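Local atomic coordinates of Yop proteins translocation protein H (Yersinia pestis, PDB entry 1Z21), a protein that may regulate assembly of the type III secretion injectisome, possibly by controlling secretion or polymerisation of the needle subunit YscF, and contributes to pathogenesis. Residues 33-36 with 37-41; 65-69 with 70-74; 94-97 with 98-101. All coordinates share one frame; numbering follows the deposited sequence.

How the interactions relate
All three contacts join neighbours along the chain, yet they fall into two kinds within the five-helix core domain of YopR. Interactions 1 and 3 lie within single helices, 25-43 and 94-107, and rest on i to i+4 backbone bonds with apolar side chains turned inward. Interaction 2 instead spans the break between helices 52-66 and 71-82, where an indole N-H and two bridging waters tie the loop to the helix. Buried and surface residues mix in all three. Interaction 1 touches both others: Pro34 and Val35 pack on Phe66, Leu39 and Leu40 on Leu96. Interactions 2 and 3 stay about 7 Å apart at their nearest atoms, on opposite sides of the chain's centre.

Interaction 1: residues 33-36 with 37-41; sequences TPVR and EALLA
Across 33-36 and 37-41 the backbone is one continuous helix, kinked at Pro34 and Val35, with Glu37 N bonding to Thr33 O at 3.0 Å and Leu40 N to Arg36 O at 2.8 Å, and with Ala38 and Leu39 bonding likewise to Pro34 and Val35. Pro34, which has no N-H to give, coincides with the kink: neither its N nor that of Val35 bonds to the turn before. Side chains four residues apart then run side by side. Val35 CG1 meets Leu39 CD1 at 4.1 Å, while the methylene Arg36 CG lies 3.9 Å from Leu40 CD1. This is the amphipathic pattern of a helix packed in an all-helical domain: Val35 packs on Leu63 and Phe66 of helix 52-66, and Leu39 and Leu40 reach Leu96 of helix 94-107. With CG anti to the backbone N (chi1 -174°) and a bend at chi3, Arg36 carries its guanidinium to a salt bridge with Glu29 and to the carbonyls of Gln79 and Val80. Glu37 extends along Thr33, its OE2 3.9 Å from the methyl CG2, while Thr33 OG1 bonds to the carbonyl of Glu29.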
ATOM      1  N   THR A  33       2.812   0.453  -7.313  1.00 16.07           N
ATOM      2  CA  THR A  33       4.235   0.587  -7.588  1.00 17.10           C
ATOM      3  C   THR A  33       4.900   1.706  -6.791  1.00 16.89           C
ATOM      4  O   THR A  33       5.813   1.408  -6.035  1.00 17.47           O
ATOM      5  CB  THR A  33       4.494   0.718  -9.114  1.00 16.72           C
ATOM      6  OG1 THR A  33       4.248  -0.546  -9.733  1.00 17.49           O
ATOM      7  CG2 THR A  33       5.965   1.013  -9.399  1.00 17.68           C
ATOM      8  N   PRO A  34       4.468   2.967  -6.922  1.00 17.86           N
ATOM      9  CA  PRO A  34       5.109   4.049  -6.168  1.00 17.70           C
ATOM     10  C   PRO A  34       4.947   3.888  -4.651  1.00 17.71           C
ATOM     11  O   PRO A  34       5.803   4.363  -3.904  1.00 17.73           O
ATOM     12  CB  PRO A  34       4.386   5.309  -6.662  1.00 18.22           C
ATOM     13  CG  PRO A  34       3.087   4.828  -7.176  1.00 18.06           C
ATOM     14  CD  PRO A  34       3.371   3.485  -7.757  1.00 17.53           C
ATOM     15  N   VAL A  35       3.882   3.218  -4.211  1.00 16.86           N
ATOM     16  CA  VAL A  35       3.641   3.059  -2.782  1.00 16.71           C
ATOM     17  C   VAL A  35       4.632   2.071  -2.206  1.00 16.87           C
ATOM     18  O   VAL A  35       5.211   2.323  -1.153  1.00 16.48           O
ATOM     19  CB  VAL A  35       2.205   2.609  -2.486  1.00 15.92           C
ATOM     20  CG1 VAL A  35       1.950   2.617  -0.986  1.00 16.63           C
ATOM     21  CG2 VAL A  35       1.209   3.523  -3.213  1.00 16.72           C
ATOM     22  N   ARG A  36       4.816   0.951  -2.901  1.00 17.54           N
ATOM     23  CA  ARG A  36       5.817  -0.036  -2.536  1.00 18.42           C
ATOM     24  C   ARG A  36       7.198   0.609  -2.495  1.00 19.33           C
ATOM     25  O   ARG A  36       7.940   0.423  -1.536  1.00 19.36           O
ATOM     26  CB  ARG A  36       5.805  -1.208  -3.514  1.00 18.50           C
ATOM     27  CG  ARG A  36       6.743  -2.346  -3.111  1.00 19.01           C
ATOM     28  CD  ARG A  36       6.829  -3.465  -4.108  1.00 19.51           C
ATOM     29  NE  ARG A  36       5.529  -4.094  -4.365  1.00 19.14           N
ATOM     30  CZ  ARG A  36       4.872  -4.050  -5.523  1.00 18.74           C
ATOM     31  NH1 ARG A  36       5.358  -3.389  -6.570  1.00 18.95           N
ATOM     32  NH2 ARG A  36       3.708  -4.669  -5.628  1.00 16.85           N
ATOM     33  N   GLU A  37       7.551   1.366  -3.531  1.00 20.26           N
ATOM     34  CA  GLU A  37       8.852   2.056  -3.563  1.00 20.74           C
ATOM     35  C   GLU A  37       9.049   2.954  -2.338  1.00 20.67           C
ATOM     36  O   GLU A  37      10.116   2.944  -1.718  1.00 20.78           O
ATOM     37  CB  GLU A  37       9.017   2.857  -4.859  1.00 21.13           C
ATOM     38  CG  GLU A  37       9.190   1.945  -6.069  1.00 23.60           C
ATOM     39  CD  GLU A  37       9.116   2.646  -7.418  1.00 27.24           C
ATOM     40  OE1 GLU A  37       8.604   3.789  -7.516  1.00 31.78           O
ATOM     41  OE2 GLU A  37       9.568   2.021  -8.401  1.00 29.04           O
ATOM     42  N   ALA A  38       8.020   3.712  -1.976  1.00 20.80           N
ATOM     43  CA  ALA A  38       8.115   4.623  -0.838  1.00 20.75           C
ATOM     44  C   ALA A  38       8.227   3.853   0.484  1.00 20.92           C
ATOM     45  O   ALA A  38       8.946   4.267   1.395  1.00 20.77           O
ATOM     46  CB  ALA A  38       6.925   5.550  -0.818  1.00 20.89           C
ATOM     47  N   LEU A  39       7.525   2.731   0.583  1.00 20.85           N
ATOM     48  CA  LEU A  39       7.552   1.918   1.800  1.00 21.63           C
ATOM     49  C   LEU A  39       8.880   1.186   1.935  1.00 22.51           C
ATOM     50  O   LEU A  39       9.417   1.060   3.024  1.00 23.06           O
ATOM     51  CB  LEU A  39       6.388   0.922   1.814  1.00 21.29           C
ATOM     52  CG  LEU A  39       5.009   1.523   2.127  1.00 20.01           C
ATOM     53  CD1 LEU A  39       3.921   0.503   1.880  1.00 18.38           C
ATOM     54  CD2 LEU A  39       4.910   2.039   3.560  1.00 19.77           C
ATOM     55  N   LEU A  40       9.416   0.701   0.827  1.00 23.46           N
ATOM     56  CA  LEU A  40      10.719   0.044   0.845  1.00 24.36           C
ATOM     57  C   LEU A  40      11.830   1.035   1.211  1.00 25.14           C
ATOM     58  O   LEU A  40      12.806   0.663   1.862  1.00 25.26           O
ATOM     59  CB  LEU A  40      10.990  -0.635  -0.498  1.00 24.57           C
ATOM     60  CG  LEU A  40      10.271  -1.980  -0.658  1.00 25.32           C
ATOM     61  CD1 LEU A  40      10.448  -2.522  -2.073  1.00 26.47           C
ATOM     62  CD2 LEU A  40      10.755  -3.003   0.356  1.00 26.12           C
ATOM     63  N   ALA A  41      11.665   2.296   0.827  1.00 26.28           N
ATOM     64  CA  ALA A  41      12.617   3.347   1.177  1.00 27.46           C
ATOM     65  C   ALA A  41      12.605   3.641   2.676  1.00 28.26           C
ATOM     66  O   ALA A  41      13.626   4.035   3.230  1.00 28.53           O
ATOM     67  CB  ALA A  41      12.324   4.615   0.394  1.00 27.62           C
TER

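Interaction 2: residues 65-69 with 70-74; sequences QFDSF and GKRWE
Phe69, with chi1 at 174°, and Trp73, whose CG lies opposite its own carbonyl carbon, each place their ring so that the two side chains cross at about a right angle; the Trp73 torsion carries the indole to the loop residues Asp67 to Phe69. The rings form a T-shaped pair, the edge of Phe69 directed at the face of the Trp73 six-membered ring, with centroids 5.0 Å apart and planes at 73°. Phe69 CD1 comes within 3.5 Å of Trp73 CZ3. Over the five-membered ring stands Phe69 CA, in a CH-pi contact 3.9 Å from its centroid. At the indole edge, Trp73 NE1 donates to Asp67 O at 2.9 Å; the bond is almost straight (173°) and keeps to the ring plane, although the donor sits well above the carbonyl plane of Asp67. Gly70 turns the chain into helix 71-82 with backbone angles accessible to glycine, which has no side chain to press on Phe69 O. One water joins Asp67 OD1 (2.6 Å) to Arg72 NH1 (3.0 Å), and another links Ser68 O to Arg72 N, the latter at the start of the helix. Both charged groups have direct partners on helix 6-19: Asp67 pairs with Arg10 and also accepts a bond from Trp14, while Arg72 pairs with Glu11. The indole is held along its edge by a hydrogen bond and covered on one face by Phe69, which should limit its rotation; the alternating charges probably stabilise one another and keep Asp67 ionised.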
ATOM      1  N   GLN A  65      -0.047   9.729   1.358  1.00 19.40           N
ATOM      2  CA  GLN A  65       0.611  10.484   0.291  1.00 20.10           C
ATOM      3  C   GLN A  65      -0.023  10.216  -1.073  1.00 19.65           C
ATOM      4  O   GLN A  65       0.033  11.067  -1.972  1.00 20.37           O
ATOM      5  CB  GLN A  65       2.108  10.144   0.201  1.00 20.89           C
ATOM      6  CG  GLN A  65       3.010  10.741   1.297  1.00 24.42           C
ATOM      7  CD  GLN A  65       4.424  10.133   1.297  1.00 28.60           C
ATOM      8  OE1 GLN A  65       4.908   9.670   0.262  1.00 32.94           O
ATOM      9  NE2 GLN A  65       5.072  10.122   2.457  1.00 30.78           N
ATOM     10  N   PHE A  66      -0.603   9.030  -1.220  1.00 18.68           N
ATOM     11  CA  PHE A  66      -1.103   8.537  -2.507  1.00 18.25           C
ATOM     12  C   PHE A  66      -2.623   8.455  -2.589  1.00 18.35           C
ATOM     13  O   PHE A  66      -3.203   8.792  -3.617  1.00 18.29           O
ATOM     14  CB  PHE A  66      -0.499   7.164  -2.792  1.00 18.34           C
ATOM     15  CG  PHE A  66       0.979   7.205  -3.001  1.00 18.46           C
ATOM     16  CD1 PHE A  66       1.497   7.584  -4.234  1.00 19.08           C
ATOM     17  CD2 PHE A  66       1.852   6.915  -1.968  1.00 18.47           C
ATOM     18  CE1 PHE A  66       2.857   7.655  -4.439  1.00 20.53           C
ATOM     19  CE2 PHE A  66       3.229   6.982  -2.173  1.00 19.79           C
ATOM     20  CZ  PHE A  66       3.726   7.354  -3.410  1.00 20.69           C
ATOM     21  N   ASP A  67      -3.262   7.980  -1.526  1.00 17.83           N
ATOM     22  CA  ASP A  67      -4.690   7.690  -1.542  1.00 18.10           C
ATOM     23  C   ASP A  67      -5.331   8.082  -0.230  1.00 18.74           C
ATOM     24  O   ASP A  67      -4.747   7.901   0.827  1.00 18.24           O
ATOM     25  CB  ASP A  67      -4.933   6.189  -1.743  1.00 17.82           C
ATOM     26  CG  ASP A  67      -4.303   5.657  -2.992  1.00 17.62           C
ATOM     27  OD1 ASP A  67      -4.644   6.178  -4.076  1.00 15.13           O
ATOM     28  OD2 ASP A  67      -3.472   4.714  -2.999  1.00 16.53           O
ATOM     29  N   SER A  68      -6.562   8.560  -0.313  1.00 19.75           N
ATOM     30  CA  SER A  68      -7.376   8.856   0.855  1.00 20.81           C
ATOM     31  C   SER A  68      -7.749   7.591   1.609  1.00 20.87           C
ATOM     32  O   SER A  68      -7.847   6.507   1.026  1.00 20.49           O
ATOM     33  CB  SER A  68      -8.650   9.562   0.415  1.00 21.16           C
ATOM     34  OG  SER A  68      -8.317  10.778  -0.211  1.00 24.05           O
ATOM     35  N   PHE A  69      -7.955   7.737   2.909  1.00 20.81           N
ATOM     36  CA  PHE A  69      -8.277   6.610   3.762  1.00 20.76           C
ATOM     37  C   PHE A  69      -9.525   5.905   3.251  1.00 20.97           C
ATOM     38  O   PHE A  69     -10.487   6.556   2.820  1.00 21.79           O
ATOM     39  CB  PHE A  69      -8.498   7.073   5.198  1.00 20.76           C
ATOM     40  CG  PHE A  69      -8.972   5.991   6.112  1.00 20.00           C
ATOM     41  CD1 PHE A  69      -8.069   5.243   6.833  1.00 21.15           C
ATOM     42  CD2 PHE A  69     -10.329   5.720   6.247  1.00 20.89           C
ATOM     43  CE1 PHE A  69      -8.497   4.246   7.686  1.00 22.39           C
ATOM     44  CE2 PHE A  69     -10.762   4.706   7.099  1.00 21.92           C
ATOM     45  CZ  PHE A  69      -9.842   3.970   7.809  1.00 21.30           C
ATOM     46  N   GLY A  70      -9.492   4.577   3.307  1.00 20.74           N
ATOM     47  CA  GLY A  70     -10.611   3.744   2.918  1.00 20.53           C
ATOM     48  C   GLY A  70     -10.184   2.415   2.314  1.00 20.18           C
ATOM     49  O   GLY A  70      -9.078   1.930   2.529  1.00 19.49           O
ATOM     50  N   LYS A  71     -11.090   1.822   1.545  1.00 19.72           N
ATOM     51  CA  LYS A  71     -10.857   0.528   0.916  1.00 19.54           C
ATOM     52  C   LYS A  71      -9.682   0.542  -0.069  1.00 18.19           C
ATOM     53  O   LYS A  71      -9.158  -0.512  -0.395  1.00 18.18           O
ATOM     54  CB  LYS A  71     -12.133   0.036   0.210  1.00 20.21           C
ATOM     55  CG  LYS A  71     -12.593   0.925  -0.943  1.00 23.34           C
ATOM     56  CD  LYS A  71     -13.903   0.442  -1.592  1.00 26.30           C
ATOM     57  CE  LYS A  71     -14.533   1.539  -2.443  1.00 28.67           C
ATOM     58  NZ  LYS A  71     -15.150   0.993  -3.692  1.00 30.60           N
ATOM     59  N   ARG A  72      -9.279   1.717  -0.548  1.00 17.09           N
ATOM     60  CA  ARG A  72      -8.077   1.815  -1.402  1.00 16.56           C
ATOM     61  C   ARG A  72      -6.820   1.376  -0.667  1.00 16.28           C
ATOM     62  O   ARG A  72      -5.943   0.726  -1.244  1.00 15.42           O
ATOM     63  CB  ARG A  72      -7.890   3.231  -1.954  1.00 16.55           C
ATOM     64  CG  ARG A  72      -8.907   3.558  -3.008  1.00 17.74           C
ATOM     65  CD  ARG A  72      -8.861   4.961  -3.539  1.00 18.61           C
ATOM     66  NE  ARG A  72     -10.030   5.174  -4.382  1.00 19.85           N
ATOM     67  CZ  ARG A  72     -10.187   6.178  -5.212  1.00 21.41           C
ATOM     68  NH1 ARG A  72      -9.261   7.100  -5.335  1.00 20.87           N
ATOM     69  NH2 ARG A  72     -11.293   6.256  -5.932  1.00 24.29           N
ATOM     70  N   TRP A  73      -6.731   1.735   0.614  1.00 15.11           N
ATOM     71  CA  TRP A  73      -5.590   1.318   1.429  1.00 14.82           C
ATOM     72  C   TRP A  73      -5.459  -0.208   1.488  1.00 14.31           C
ATOM     73  O   TRP A  73      -4.365  -0.736   1.381  1.00 14.01           O
ATOM     74  CB  TRP A  73      -5.701   1.888   2.844  1.00 14.92           C
ATOM     75  CG  TRP A  73      -5.341   3.341   2.968  1.00 14.89           C
ATOM     76  CD1 TRP A  73      -5.239   4.255   1.968  1.00 14.04           C
ATOM     77  CD2 TRP A  73      -5.049   4.044   4.179  1.00 14.88           C
ATOM     78  NE1 TRP A  73      -4.893   5.484   2.472  1.00 14.47           N
ATOM     79  CE2 TRP A  73      -4.756   5.378   3.830  1.00 14.96           C
ATOM     80  CE3 TRP A  73      -4.971   3.672   5.523  1.00 15.20           C
ATOM     81  CZ2 TRP A  73      -4.421   6.347   4.781  1.00 15.91           C
ATOM     82  CZ3 TRP A  73      -4.641   4.640   6.462  1.00 13.56           C
ATOM     83  CH2 TRP A  73      -4.368   5.949   6.089  1.00 15.17           C
ATOM     84  N   GLU A  74      -6.582  -0.904   1.653  1.00 14.16           N
ATOM     85  CA  GLU A  74      -6.591  -2.359   1.763  1.00 14.77           C
ATOM     86  C   GLU A  74      -6.097  -3.011   0.478  1.00 13.86           C
ATOM     87  O   GLU A  74      -5.261  -3.887   0.519  1.00 13.15           O
ATOM     88  CB  GLU A  74      -7.993  -2.857   2.097  1.00 15.40           C
ATOM     89  CG  GLU A  74      -8.429  -2.504   3.512  1.00 18.26           C
ATOM     90  CD  GLU A  74      -9.918  -2.673   3.741  1.00 22.86           C
ATOM     91  OE1 GLU A  74     -10.666  -2.911   2.770  1.00 24.20           O
ATOM     92  OE2 GLU A  74     -10.335  -2.557   4.907  1.00 28.37           O
TER
HETATM   93  O   HOH W   1      -6.470   7.942  -4.831  1.00 30.69           O
HETATM   94  O   HOH W   2      -9.982   4.747  -0.011  1.00 25.75           O

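Interaction 3: residues 94-97 with 98-101; sequences PYLS and ELIN
Leu96 O receives the N-H of Ile100 at 2.9 Å, and Tyr95 O that of Leu99 at 3.0 Å, in the i to i+4 bonding that unites 94-97 with 98-101. Pro94 O accepts from Glu98 N at 2.9 Å, and Ser97 O accepts from Asn101 N. Ser97 OG bonds back to the carbonyl of Leu93, just ahead of the helix. Farther out, the chi1 of Tyr95 (-165°) lays the ring against Leu99; its OH bonds to Asp55, and its ring makes an edge-to-face pair with His46. Leu99 CD2 approaches the ring obliquely, 4.1 Å from Tyr95 CE2. Leu96 crosses Ile100 at a slant, with CG 4.1 Å from Ile100 CD1. These apolar groups continue into neighbouring helices: Leu99 against Phe43 and Leu59, Ile100 against Val80 and Leu81. Proline at the first turn, where its missing N-H costs no helical bond, together with a buried apolar face, is characteristic of the start of a helix in an all-helical domain, here the last of the five in the YopR core domain.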
ATOM      1  N   PRO A  94      10.429  -9.518   5.799  1.00 32.85           N
ATOM      2  CA  PRO A  94       9.381  -9.880   6.754  1.00 31.50           C
ATOM      3  C   PRO A  94       8.961  -8.706   7.631  1.00 29.58           C
ATOM      4  O   PRO A  94       7.861  -8.735   8.168  1.00 29.71           O
ATOM      5  CB  PRO A  94      10.021 -10.994   7.587  1.00 31.73           C
ATOM      6  CG  PRO A  94      11.493 -10.811   7.443  1.00 32.62           C
ATOM      7  CD  PRO A  94      11.731 -10.128   6.140  1.00 33.08           C
ATOM      8  N   TYR A  95       9.821  -7.705   7.760  1.00 27.08           N
ATOM      9  CA  TYR A  95       9.518  -6.535   8.560  1.00 25.26           C
ATOM     10  C   TYR A  95       8.351  -5.770   7.966  1.00 24.04           C
ATOM     11  O   TYR A  95       7.368  -5.526   8.655  1.00 22.88           O
ATOM     12  CB  TYR A  95      10.733  -5.620   8.660  1.00 24.78           C
ATOM     13  CG  TYR A  95      10.644  -4.583   9.747  1.00 23.91           C
ATOM     14  CD1 TYR A  95      11.282  -4.782  10.965  1.00 23.23           C
ATOM     15  CD2 TYR A  95       9.943  -3.388   9.555  1.00 23.54           C
ATOM     16  CE1 TYR A  95      11.217  -3.834  11.967  1.00 23.89           C
ATOM     17  CE2 TYR A  95       9.876  -2.426  10.555  1.00 23.50           C
ATOM     18  CZ  TYR A  95      10.514  -2.661  11.764  1.00 23.44           C
ATOM     19  OH  TYR A  95      10.469  -1.733  12.771  1.00 22.88           O
ATOM     20  N   LEU A  96       8.460  -5.404   6.690  1.00 23.01           N
ATOM     21  CA  LEU A  96       7.404  -4.631   6.023  1.00 22.13           C
ATOM     22  C   LEU A  96       6.156  -5.489   5.860  1.00 21.77           C
ATOM     23  O   LEU A  96       5.033  -5.015   6.022  1.00 21.35           O
ATOM     24  CB  LEU A  96       7.883  -4.088   4.666  1.00 22.02           C
ATOM     25  CG  LEU A  96       6.873  -3.260   3.846  1.00 21.87           C
ATOM     26  CD1 LEU A  96       6.259  -2.112   4.650  1.00 20.78           C
ATOM     27  CD2 LEU A  96       7.515  -2.713   2.569  1.00 21.05           C
ATOM     28  N   SER A  97       6.352  -6.763   5.557  1.00 21.30           N
ATOM     29  CA  SER A  97       5.243  -7.687   5.430  1.00 21.62           C
ATOM     30  C   SER A  97       4.449  -7.776   6.726  1.00 20.59           C
ATOM     31  O   SER A  97       3.224  -7.809   6.708  1.00 20.31           O
ATOM     32  CB  SER A  97       5.760  -9.059   5.012  1.00 21.86           C
ATOM     33  OG  SER A  97       6.355  -8.956   3.739  1.00 24.13           O
ATOM     34  N   GLU A  98       5.156  -7.797   7.856  1.00 20.24           N
ATOM     35  CA  GLU A  98       4.512  -7.912   9.165  1.00 19.41           C
ATOM     36  C   GLU A  98       3.771  -6.627   9.513  1.00 18.30           C
ATOM     37  O   GLU A  98       2.659  -6.667  10.032  1.00 17.95           O
ATOM     38  CB  GLU A  98       5.535  -8.233  10.255  1.00 19.98           C
ATOM     39  CG  GLU A  98       4.968  -8.254  11.672  1.00 21.11           C
ATOM     40  CD  GLU A  98       3.876  -9.283  11.880  1.00 24.87           C
ATOM     41  OE1 GLU A  98       3.709 -10.173  11.025  1.00 26.20           O
ATOM     42  OE2 GLU A  98       3.181  -9.211  12.919  1.00 26.14           O
ATOM     43  N   LEU A  99       4.405  -5.497   9.229  1.00 17.57           N
ATOM     44  CA  LEU A  99       3.783  -4.184   9.382  1.00 17.95           C
ATOM     45  C   LEU A  99       2.468  -4.094   8.624  1.00 16.59           C
ATOM     46  O   LEU A  99       1.472  -3.595   9.139  1.00 15.93           O
ATOM     47  CB  LEU A  99       4.706  -3.106   8.815  1.00 18.86           C
ATOM     48  CG  LEU A  99       5.109  -1.933   9.676  1.00 22.26           C
ATOM     49  CD1 LEU A  99       5.498  -2.395  11.079  1.00 22.94           C
ATOM     50  CD2 LEU A  99       6.273  -1.242   8.973  1.00 22.58           C
ATOM     51  N   ILE A 100       2.493  -4.549   7.373  1.00 16.18           N
ATOM     52  CA  ILE A 100       1.329  -4.493   6.510  1.00 15.80           C
ATOM     53  C   ILE A 100       0.212  -5.314   7.100  1.00 15.74           C
ATOM     54  O   ILE A 100      -0.937  -4.882   7.168  1.00 15.16           O
ATOM     55  CB  ILE A 100       1.683  -4.979   5.094  1.00 16.15           C
ATOM     56  CG1 ILE A 100       2.502  -3.899   4.389  1.00 16.23           C
ATOM     57  CG2 ILE A 100       0.408  -5.307   4.306  1.00 16.04           C
ATOM     58  CD1 ILE A 100       3.018  -4.318   3.022  1.00 17.18           C
ATOM     59  N   ASN A 101       0.554  -6.506   7.558  1.00 15.85           N
ATOM     60  CA  ASN A 101      -0.446  -7.371   8.129  1.00 16.88           C
ATOM     61  C   ASN A 101      -1.068  -6.800   9.415  1.00 16.45           C
ATOM     62  O   ASN A 101      -2.251  -6.985   9.639  1.00 15.97           O
ATOM     63  CB  ASN A 101       0.116  -8.785   8.267  1.00 17.78           C
ATOM     64  CG  ASN A 101       0.309  -9.465   6.883  1.00 21.05           C
ATOM     65  OD1 ASN A 101      -0.632  -9.539   6.069  1.00 24.69           O
ATOM     66  ND2 ASN A 101       1.525  -9.921   6.603  1.00 27.24           N
TER